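PDB 5B0O: flagellar assembly protein FliH from Salmonella typhimurium, which is needed for flagellar assembly and regrowth, serving in the cytoplasm as the partner of the FliI ATPase in flagellar protein export. Local coordinates for residues H78-Q83 with L106-C111; K72-V77 with K112-E117; A54-I59 with Q83-M88. One frame throughout, in Å; residues are numbered along the deposited sequence.

Interaction 1 of 3, residues H78-Q83 with L106-C111; sequences HPDDLQ and LHHGGC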
loop_
_atom_site.group_PDB
_atom_site.type_symbol
_atom_site.label_atom_id
_atom_site.label_comp_id
_atom_site.label_asym_id
_atom_site.label_seq_id
_atom_site.Cartn_x
_atom_site.Cartn_y
_atom_site.Cartn_z
ATOM N N HIS E 78 -29.371 -6.670 -27.344
ATOM C CA HIS E 78 -30.061 -7.951 -27.291
ATOM C C HIS E 78 -31.220 -7.928 -28.274
ATOM O O HIS E 78 -31.962 -6.944 -28.341
ATOM C CB HIS E 78 -30.590 -8.213 -25.883
ATOM C CG HIS E 78 -31.020 -9.630 -25.650
ATOM N ND1 HIS E 78 -32.034 -9.964 -24.784
ATOM C CD2 HIS E 78 -30.557 -10.797 -26.161
ATOM C CE1 HIS E 78 -32.189 -11.279 -24.775
ATOM N NE2 HIS E 78 -31.304 -11.806 -25.599
ATOM N N PRO E 79 -31.394 -9.021 -29.031
ATOM C CA PRO E 79 -32.469 -9.081 -30.026
ATOM C C PRO E 79 -33.808 -8.600 -29.474
ATOM O O PRO E 79 -34.625 -8.090 -30.242
ATOM C CB PRO E 79 -32.529 -10.572 -30.357
ATOM C CG PRO E 79 -31.089 -11.011 -30.257
ATOM C CD PRO E 79 -30.459 -10.155 -29.160
ATOM N N ASP E 80 -34.011 -8.744 -28.168
ATOM C CA ASP E 80 -35.242 -8.298 -27.519
ATOM C C ASP E 80 -35.409 -6.778 -27.411
ATOM O O ASP E 80 -36.535 -6.273 -27.435
ATOM C CB ASP E 80 -35.367 -8.928 -26.139
ATOM C CG ASP E 80 -35.666 -10.402 -26.206
ATOM O OD1 ASP E 80 -35.650 -10.964 -27.321
ATOM O OD2 ASP E 80 -35.910 -10.998 -25.137
ATOM N N ASP E 81 -34.300 -6.056 -27.265
ATOM C CA ASP E 81 -34.333 -4.594 -27.318
ATOM C C ASP E 81 -34.230 -4.128 -28.767
ATOM O O ASP E 81 -34.527 -2.977 -29.077
ATOM C CB ASP E 81 -33.168 -3.983 -26.537
ATOM C CG ASP E 81 -33.294 -4.156 -25.037
ATOM O OD1 ASP E 81 -34.386 -3.910 -24.479
ATOM O OD2 ASP E 81 -32.277 -4.528 -24.414
ATOM N N LEU E 82 -33.821 -5.035 -29.651
ATOM C CA LEU E 82 -33.435 -4.670 -31.019
ATOM C C LEU E 82 -34.518 -3.986 -31.845
ATOM O O LEU E 82 -34.316 -2.880 -32.339
ATOM C CB LEU E 82 -32.911 -5.892 -31.779
ATOM C CG LEU E 82 -32.452 -5.648 -33.217
ATOM C CD1 LEU E 82 -31.364 -6.616 -33.609
ATOM C CD2 LEU E 82 -33.609 -5.751 -34.179
ATOM N N GLN E 83 -35.656 -4.652 -32.009
ATOM C CA GLN E 83 -36.724 -4.137 -32.863
ATOM C C GLN E 83 -37.174 -2.758 -32.421
ATOM O O GLN E 83 -37.402 -1.878 -33.246
ATOM C CB GLN E 83 -37.928 -5.085 -32.873
ATOM C CG GLN E 83 -37.779 -6.303 -33.780
ATOM C CD GLN E 83 -39.095 -7.034 -33.985
ATOM O OE1 GLN E 83 -40.146 -6.580 -33.534
ATOM N NE2 GLN E 83 -39.041 -8.170 -34.669
ATOM N N LEU E 106 -25.751 -9.747 -24.911
ATOM C CA LEU E 106 -25.938 -8.514 -24.165
ATOM C C LEU E 106 -27.224 -8.629 -23.366
ATOM O O LEU E 106 -28.218 -9.162 -23.849
ATOM C CB LEU E 106 -25.958 -7.286 -25.088
ATOM C CG LEU E 106 -24.724 -7.059 -25.971
ATOM C CD1 LEU E 106 -24.903 -5.849 -26.869
ATOM C CD2 LEU E 106 -23.455 -6.917 -25.141
ATOM N N HIS E 107 -27.199 -8.165 -22.128
ATOM C CA HIS E 107 -28.409 -8.150 -21.328
ATOM C C HIS E 107 -29.259 -6.945 -21.700
ATOM O O HIS E 107 -28.750 -5.945 -22.206
ATOM C CB HIS E 107 -28.081 -8.141 -19.838
ATOM C CG HIS E 107 -27.190 -9.263 -19.407
ATOM N ND1 HIS E 107 -25.823 -9.246 -19.606
ATOM C CD2 HIS E 107 -27.462 -10.432 -18.788
ATOM C CE1 HIS E 107 -25.299 -10.357 -19.127
ATOM N NE2 HIS E 107 -26.270 -11.097 -18.624
ATOM N N HIS E 108 -30.561 -7.060 -21.465
ATOM C CA HIS E 108 -31.510 -5.996 -21.765
ATOM C C HIS E 108 -31.103 -4.691 -21.090
ATOM O O HIS E 108 -30.645 -4.699 -19.955
ATOM C CB HIS E 108 -32.911 -6.395 -21.286
ATOM C CG HIS E 108 -33.393 -7.705 -21.827
ATOM N ND1 HIS E 108 -32.712 -8.888 -21.642
ATOM C CD2 HIS E 108 -34.508 -8.020 -22.530
ATOM C CE1 HIS E 108 -33.379 -9.874 -22.217
ATOM N NE2 HIS E 108 -34.473 -9.371 -22.763
ATOM N N GLY E 109 -31.262 -3.569 -21.787
ATOM C CA GLY E 109 -31.025 -2.265 -21.190
ATOM C C GLY E 109 -29.581 -1.816 -21.289
ATOM O O GLY E 109 -29.168 -0.863 -20.626
ATOM N N GLY E 110 -28.822 -2.495 -22.145
ATOM C CA GLY E 110 -27.405 -2.228 -22.315
ATOM C C GLY E 110 -26.946 -2.531 -23.727
ATOM O O GLY E 110 -27.599 -3.288 -24.446
ATOM N N CYS E 111 -25.819 -1.947 -24.121
ATOM C CA CYS E 111 -25.372 -2.011 -25.505
ATOM C C CYS E 111 -23.865 -1.845 -25.635
ATOM O O CYS E 111 -23.182 -1.460 -24.686
ATOM C CB CYS E 111 -26.045 -0.910 -26.303
ATOM S SG CYS E 111 -25.593 0.720 -25.707
#
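His78, its CG anti to the backbone N (chi1 -166°), turns an edge of its imidazole ring toward one face of His108, an offset edge-to-face pair with the two ring centroids 4.4 Å apart and the planes at 71°. At its own rim the His108 ring is held by a carboxylate: NE2 donates to OD2 of Asp80 over 3.2 Å, the N-H pointing at the oxygen with an angle of 152° and reaching it on the anti side. The carboxylate plane is strongly rotated from the ring. His108 belongs to a type II beta turn, His107 to Gly110, in the loop between strands 99-102 and 112-114, and this turn lies against the N-terminal part of helix 79-96. The peptide N of Gly109, third residue of the turn, donates to OD2 of Asp81 at 3.0 Å, on the syn side and out of the carboxylate plane. The other oxygen of Asp81, OD1, forms a salt bridge with Arg84, so the buried carboxylate serves the turn and its own helix at once. Where the segment 106-111 begins, the carbonyl O of Leu106 sits 3.3 Å from CB of His78.

Interaction 2 of 3, residues K72-V77 with K112-E117; sequences KPQLRV and KVSADE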
loop_
_atom_site.group_PDB
_atom_site.type_symbol
_atom_site.label_atom_id
_atom_site.label_comp_id
_atom_site.label_asym_id
_atom_site.label_seq_id
_atom_site.Cartn_x
_atom_site.Cartn_y
_atom_site.Cartn_z
ATOM N N LYS E 72 -16.316 1.831 -39.301
ATOM C CA LYS E 72 -17.507 1.058 -39.637
ATOM C C LYS E 72 -18.221 0.664 -38.358
ATOM O O LYS E 72 -18.420 -0.518 -38.078
ATOM C CB LYS E 72 -17.156 -0.197 -40.441
ATOM C CG LYS E 72 -16.507 0.061 -41.792
ATOM C CD LYS E 72 -16.330 -1.231 -42.580
ATOM C CE LYS E 72 -15.495 -2.247 -41.811
ATOM N NZ LYS E 72 -14.081 -1.814 -41.605
ATOM N N PRO E 73 -18.630 1.676 -37.582
ATOM C CA PRO E 73 -19.235 1.483 -36.263
ATOM C C PRO E 73 -20.479 0.619 -36.344
ATOM O O PRO E 73 -21.255 0.767 -37.289
ATOM C CB PRO E 73 -19.623 2.906 -35.849
ATOM C CG PRO E 73 -18.734 3.789 -36.651
ATOM C CD PRO E 73 -18.598 3.096 -37.964
ATOM N N GLN E 74 -20.652 -0.274 -35.373
ATOM C CA GLN E 74 -21.864 -1.079 -35.278
ATOM C C GLN E 74 -22.360 -1.134 -33.833
ATOM O O GLN E 74 -21.607 -1.472 -32.924
ATOM C CB GLN E 74 -21.638 -2.487 -35.836
ATOM C CG GLN E 74 -21.077 -3.493 -34.834
ATOM C CD GLN E 74 -20.763 -4.841 -35.470
ATOM O OE1 GLN E 74 -20.106 -5.694 -34.864
ATOM N NE2 GLN E 74 -21.236 -5.040 -36.697
ATOM N N LEU E 75 -23.619 -0.757 -33.628
ATOM C CA LEU E 75 -24.263 -0.848 -32.320
ATOM C C LEU E 75 -24.917 -2.210 -32.179
ATOM O O LEU E 75 -25.549 -2.702 -33.113
ATOM C CB LEU E 75 -25.309 0.254 -32.149
ATOM C CG LEU E 75 -26.309 0.153 -30.997
ATOM C CD1 LEU E 75 -25.607 0.225 -29.667
ATOM C CD2 LEU E 75 -27.350 1.257 -31.090
ATOM N N ARG E 76 -24.747 -2.825 -31.014
ATOM C CA ARG E 76 -25.303 -4.145 -30.754
ATOM C C ARG E 76 -26.151 -4.098 -29.502
ATOM O O ARG E 76 -25.740 -3.540 -28.483
ATOM C CB ARG E 76 -24.194 -5.176 -30.539
ATOM C CG ARG E 76 -23.194 -5.283 -31.660
ATOM C CD ARG E 76 -22.035 -6.162 -31.243
ATOM N NE ARG E 76 -20.900 -6.029 -32.149
ATOM C CZ ARG E 76 -19.700 -6.547 -31.917
ATOM N NH1 ARG E 76 -19.483 -7.231 -30.800
ATOM N NH2 ARG E 76 -18.717 -6.379 -32.794
ATOM N N VAL E 77 -27.335 -4.693 -29.584
ATOM C CA VAL E 77 -28.194 -4.847 -28.427
ATOM C C VAL E 77 -28.807 -6.238 -28.465
ATOM O O VAL E 77 -28.748 -6.919 -29.489
ATOM C CB VAL E 77 -29.298 -3.791 -28.405
ATOM C CG1 VAL E 77 -30.029 -3.839 -27.081
ATOM C CG2 VAL E 77 -28.708 -2.415 -28.607
ATOM N N LYS E 112 -23.344 -2.166 -26.811
ATOM C CA LYS E 112 -21.956 -1.869 -27.128
ATOM C C LYS E 112 -21.863 -1.334 -28.547
ATOM O O LYS E 112 -22.566 -1.804 -29.435
ATOM C CB LYS E 112 -21.068 -3.111 -26.994
ATOM C CG LYS E 112 -20.950 -3.681 -25.591
ATOM C CD LYS E 112 -19.932 -4.815 -25.562
ATOM C CE LYS E 112 -20.094 -5.681 -24.326
ATOM N NZ LYS E 112 -18.901 -6.536 -24.105
ATOM N N VAL E 113 -20.996 -0.347 -28.748
ATOM C CA VAL E 113 -20.691 0.160 -30.080
ATOM C C VAL E 113 -19.286 -0.281 -30.454
ATOM O O VAL E 113 -18.335 -0.021 -29.724
ATOM C CB VAL E 113 -20.749 1.688 -30.121
ATOM C CG1 VAL E 113 -20.563 2.174 -31.535
ATOM C CG2 VAL E 113 -22.074 2.180 -29.557
ATOM N N SER E 114 -19.148 -0.944 -31.594
ATOM C CA SER E 114 -17.858 -1.483 -31.986
ATOM C C SER E 114 -17.375 -0.893 -33.299
ATOM O O SER E 114 -18.120 -0.843 -34.267
ATOM C CB SER E 114 -17.949 -3.000 -32.108
ATOM O OG SER E 114 -18.837 -3.527 -31.146
ATOM N N ALA E 115 -16.123 -0.451 -33.326
ATOM C CA ALA E 115 -15.481 -0.014 -34.563
ATOM C C ALA E 115 -14.045 -0.511 -34.579
ATOM O O ALA E 115 -13.567 -1.081 -33.600
ATOM C CB ALA E 115 -15.516 1.496 -34.676
ATOM N N ASP E 116 -13.346 -0.269 -35.680
ATOM C CA ASP E 116 -11.965 -0.714 -35.800
ATOM C C ASP E 116 -11.104 -0.089 -34.707
ATOM O O ASP E 116 -10.253 -0.755 -34.126
ATOM C CB ASP E 116 -11.396 -0.375 -37.186
ATOM C CG ASP E 116 -12.185 -1.017 -38.324
ATOM O OD1 ASP E 116 -12.883 -2.026 -38.076
ATOM O OD2 ASP E 116 -12.103 -0.513 -39.469
ATOM N N GLU E 117 -11.341 1.190 -34.430
ATOM C CA GLU E 117 -10.548 1.943 -33.458
ATOM C C GLU E 117 -10.716 1.419 -32.038
ATOM O O GLU E 117 -9.768 1.410 -31.257
ATOM C CB GLU E 117 -10.927 3.430 -33.458
ATOM C CG GLU E 117 -11.014 4.102 -34.822
ATOM C CD GLU E 117 -12.397 4.011 -35.443
ATOM O OE1 GLU E 117 -13.155 3.079 -35.103
ATOM O OE2 GLU E 117 -12.726 4.877 -36.276
#
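Gln74 and Ser114 are joined by two backbone hydrogen bonds, Gln74 N to Ser114 O at 2.8 Å and Ser114 N to Gln74 O at 2.8 Å. Two residues further on, Arg76 and Lys112 form the next hydrogen-bonded pair: Arg76 N donates to Lys112 O at 2.9 Å, and Lys112 N donates to Arg76 O at 3.2 Å. Leu75 and Val113 lie between them as a non-hydrogen-bonded pair, Leu75 CD1 resting 4.0 Å from Val113 CG2. This antiparallel ladder joins the two central strands of a four-stranded mixed sheet; the second edge of strand 74-77 is satisfied by the parallel strand 99-102, while Val113 is hydrogen-bonded to Leu120 of strand 119-121. The Leu75 and Val113 side is covered by helix 53-63. On the other side, Arg76 grips Gln74 side-on, NE and NH2 both donating to OE1, NH2 in the carbonyl plane at 2.6 Å and NE from above it. Ser114 OG lies over the centre of the guanidinium face without a hydrogen bond to it. Past the end of the ladder, Lys72, its chain bent at chi3 and chi4 (the latter -66°), brings NZ to 3.2 Å from Asp116 OD2 in a salt bridge whose hydrogen bond is weak.

Interaction 3 of 3, residues A54-I59 with Q83-M88; sequences ALIKQI and QRVEEM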
loop_
_atom_site.group_PDB
_atom_site.type_symbol
_atom_site.label_atom_id
_atom_site.label_comp_id
_atom_site.label_asym_id
_atom_site.label_seq_id
_atom_site.Cartn_x
_atom_site.Cartn_y
_atom_site.Cartn_z
ATOM N N ALA E 54 -34.110 4.144 -20.614
ATOM C CA ALA E 54 -32.727 4.411 -20.226
ATOM C C ALA E 54 -31.736 3.979 -21.310
ATOM O O ALA E 54 -30.762 4.684 -21.587
ATOM C CB ALA E 54 -32.406 3.722 -18.909
ATOM N N LEU E 55 -31.980 2.813 -21.907
ATOM C CA LEU E 55 -31.153 2.322 -23.007
ATOM C C LEU E 55 -31.194 3.287 -24.188
ATOM O O LEU E 55 -30.156 3.641 -24.743
ATOM C CB LEU E 55 -31.599 0.924 -23.449
ATOM C CG LEU E 55 -30.942 0.359 -24.711
ATOM C CD1 LEU E 55 -29.450 0.309 -24.537
ATOM C CD2 LEU E 55 -31.474 -1.020 -25.049
ATOM N N ILE E 56 -32.394 3.722 -24.559
ATOM C CA ILE E 56 -32.542 4.685 -25.644
ATOM C C ILE E 56 -31.831 6.004 -25.352
ATOM O O ILE E 56 -31.418 6.704 -26.269
ATOM C CB ILE E 56 -34.019 4.964 -25.969
ATOM C CG1 ILE E 56 -34.669 3.712 -26.542
ATOM C CG2 ILE E 56 -34.136 6.088 -26.989
ATOM C CD1 ILE E 56 -34.000 3.234 -27.804
ATOM N N LYS E 57 -31.690 6.353 -24.081
ATOM C CA LYS E 57 -31.003 7.588 -23.745
ATOM C C LYS E 57 -29.503 7.416 -23.868
ATOM O O LYS E 57 -28.806 8.327 -24.316
ATOM C CB LYS E 57 -31.370 8.061 -22.342
ATOM C CG LYS E 57 -32.788 8.565 -22.223
ATOM C CD LYS E 57 -33.055 9.111 -20.824
ATOM C CE LYS E 57 -34.530 9.440 -20.635
ATOM N NZ LYS E 57 -34.996 10.468 -21.605
ATOM N N GLN E 58 -29.010 6.244 -23.479
ATOM C CA GLN E 58 -27.581 5.960 -23.543
ATOM C C GLN E 58 -27.080 5.973 -24.981
ATOM O O GLN E 58 -26.011 6.521 -25.272
ATOM C CB GLN E 58 -27.276 4.605 -22.911
ATOM C CG GLN E 58 -25.800 4.257 -22.900
ATOM C CD GLN E 58 -25.028 5.052 -21.875
ATOM O OE1 GLN E 58 -25.297 4.959 -20.684
ATOM N NE2 GLN E 58 -24.059 5.834 -22.331
ATOM N N ILE E 59 -27.852 5.355 -25.872
ATOM C CA ILE E 59 -27.503 5.306 -27.287
ATOM C C ILE E 59 -27.448 6.712 -27.867
ATOM O O ILE E 59 -26.539 7.038 -28.638
ATOM C CB ILE E 59 -28.482 4.441 -28.086
ATOM C CG1 ILE E 59 -28.368 2.982 -27.644
ATOM C CG2 ILE E 59 -28.195 4.555 -29.558
ATOM C CD1 ILE E 59 -29.379 2.061 -28.270
ATOM N N GLN E 83 -35.656 -4.652 -32.009
ATOM C CA GLN E 83 -36.724 -4.137 -32.863
ATOM C C GLN E 83 -37.174 -2.758 -32.421
ATOM O O GLN E 83 -37.402 -1.878 -33.246
ATOM C CB GLN E 83 -37.928 -5.085 -32.873
ATOM C CG GLN E 83 -37.779 -6.303 -33.780
ATOM C CD GLN E 83 -39.095 -7.034 -33.985
ATOM O OE1 GLN E 83 -40.146 -6.580 -33.534
ATOM N NE2 GLN E 83 -39.041 -8.170 -34.669
ATOM N N ARG E 84 -37.306 -2.580 -31.112
ATOM C CA ARG E 84 -37.802 -1.330 -30.554
ATOM C C ARG E 84 -36.796 -0.193 -30.738
ATOM O O ARG E 84 -37.162 0.915 -31.120
ATOM C CB ARG E 84 -38.159 -1.531 -29.080
ATOM C CG ARG E 84 -39.129 -2.693 -28.864
ATOM C CD ARG E 84 -39.500 -2.878 -27.407
ATOM N NE ARG E 84 -38.548 -3.723 -26.695
ATOM C CZ ARG E 84 -38.295 -3.616 -25.396
ATOM N NH1 ARG E 84 -38.913 -2.687 -24.683
ATOM N NH2 ARG E 84 -37.418 -4.421 -24.812
ATOM N N VAL E 85 -35.526 -0.477 -30.470
ATOM C CA VAL E 85 -34.462 0.501 -30.674
ATOM C C VAL E 85 -34.358 0.825 -32.155
ATOM O O VAL E 85 -34.218 1.982 -32.543
ATOM C CB VAL E 85 -33.110 -0.038 -30.172
ATOM C CG1 VAL E 85 -31.972 0.860 -30.616
ATOM C CG2 VAL E 85 -33.127 -0.181 -28.658
ATOM N N GLU E 86 -34.436 -0.213 -32.977
ATOM C CA GLU E 86 -34.426 -0.054 -34.419
ATOM C C GLU E 86 -35.458 0.988 -34.844
ATOM O O GLU E 86 -35.174 1.851 -35.663
ATOM C CB GLU E 86 -34.697 -1.400 -35.096
ATOM C CG GLU E 86 -34.202 -1.495 -36.523
ATOM C CD GLU E 86 -35.019 -0.659 -37.477
ATOM O OE1 GLU E 86 -36.077 -0.152 -37.057
ATOM O OE2 GLU E 86 -34.607 -0.511 -38.649
ATOM N N GLU E 87 -36.659 0.911 -34.294
ATOM C CA GLU E 87 -37.685 1.880 -34.643
ATOM C C GLU E 87 -37.361 3.291 -34.136
ATOM O O GLU E 87 -37.221 4.222 -34.927
ATOM C CB GLU E 87 -39.048 1.388 -34.152
ATOM C CG GLU E 87 -39.250 -0.087 -34.460
ATOM C CD GLU E 87 -40.693 -0.537 -34.386
ATOM O OE1 GLU E 87 -41.523 0.196 -33.806
ATOM O OE2 GLU E 87 -40.991 -1.639 -34.902
ATOM N N MET E 88 -37.189 3.442 -32.828
ATOM C CA MET E 88 -36.979 4.763 -32.243
ATOM C C MET E 88 -35.754 5.470 -32.822
ATOM O O MET E 88 -35.860 6.575 -33.347
ATOM C CB MET E 88 -36.852 4.663 -30.719
ATOM C CG MET E 88 -38.048 4.028 -30.014
ATOM S SD MET E 88 -39.487 5.117 -29.901
ATOM C CE MET E 88 -38.745 6.608 -29.236
#
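Val85 presents its two methyl groups to three side chains of helix 53-63, which approach it in three different ways. Its own helix, 79-96, is the helical link of a beta-alpha-beta crossover that runs from strand 74-77 to the parallel neighbouring strand 99-102, and the contact packs helix 53-63 against it. The two short segments are inclined at 51°, with a closest axis approach of 11.0 Å, so side-chain ends rather than backbones bridge the gap; no hydrogen bond crosses it.

Ile59 meets Val85 tip to tip, its CD1 lying 3.7 Å from Val85 CG1. A chi2 of 174° stretches the Ile59 chain out from CB, so that CD1 projects to the valine. Ile56 instead slides past Val85 in the opposite direction, and its CD1 comes to 3.6 Å from Val85 CG2, with the CA of Val85 also close to it. Leu55 crosses Val85 at about a right angle and brings CD2 to 4.1 Å from the same CG2. The CG2 methyl therefore meets Leu55 and Ile56 together, while CG1 is taken by Ile59. The division follows from the valine's chi1 of 169°, which sets CG1 anti to the backbone N.

Leu89, one turn on from Val85, continues the apolar surface under Ile56 and Ile59. Toward the sheet, Leu55 and Ile59 pack on Val77 and Leu75, which makes the seam a part of the hydrophobic core. Beside it, Arg84 ties helix 79-96 to the loop that precedes helix 53-63, through a hydrogen bond from NH2 to the carbonyl O of Ala49. On the more exposed side, the CD1 of Ile56 touches the CB of Met88 at 4.3 Å.

In the fold
Along the chain, helix 53-63 supplies the first half of interaction 3, which closes only when helix 79-96 returns at residues 83-88. Strand 74-77, the first half of interaction 2, lies inside that loop, and so does the start of segment 78-83, which shares Gln83 with interaction 3. Segment 106-111 then closes interaction 1, and strand 112-114, following at once, closes interaction 2; interaction 1 is thus nested within interaction 2, and interaction 3 crosses both. Leu55 of interaction 3 packs on Asp81 of interaction 1, and Cys111 of interaction 1 on Leu75 of interaction 2. Together they join two helices, the central strands and the loop leading into strand 112-114.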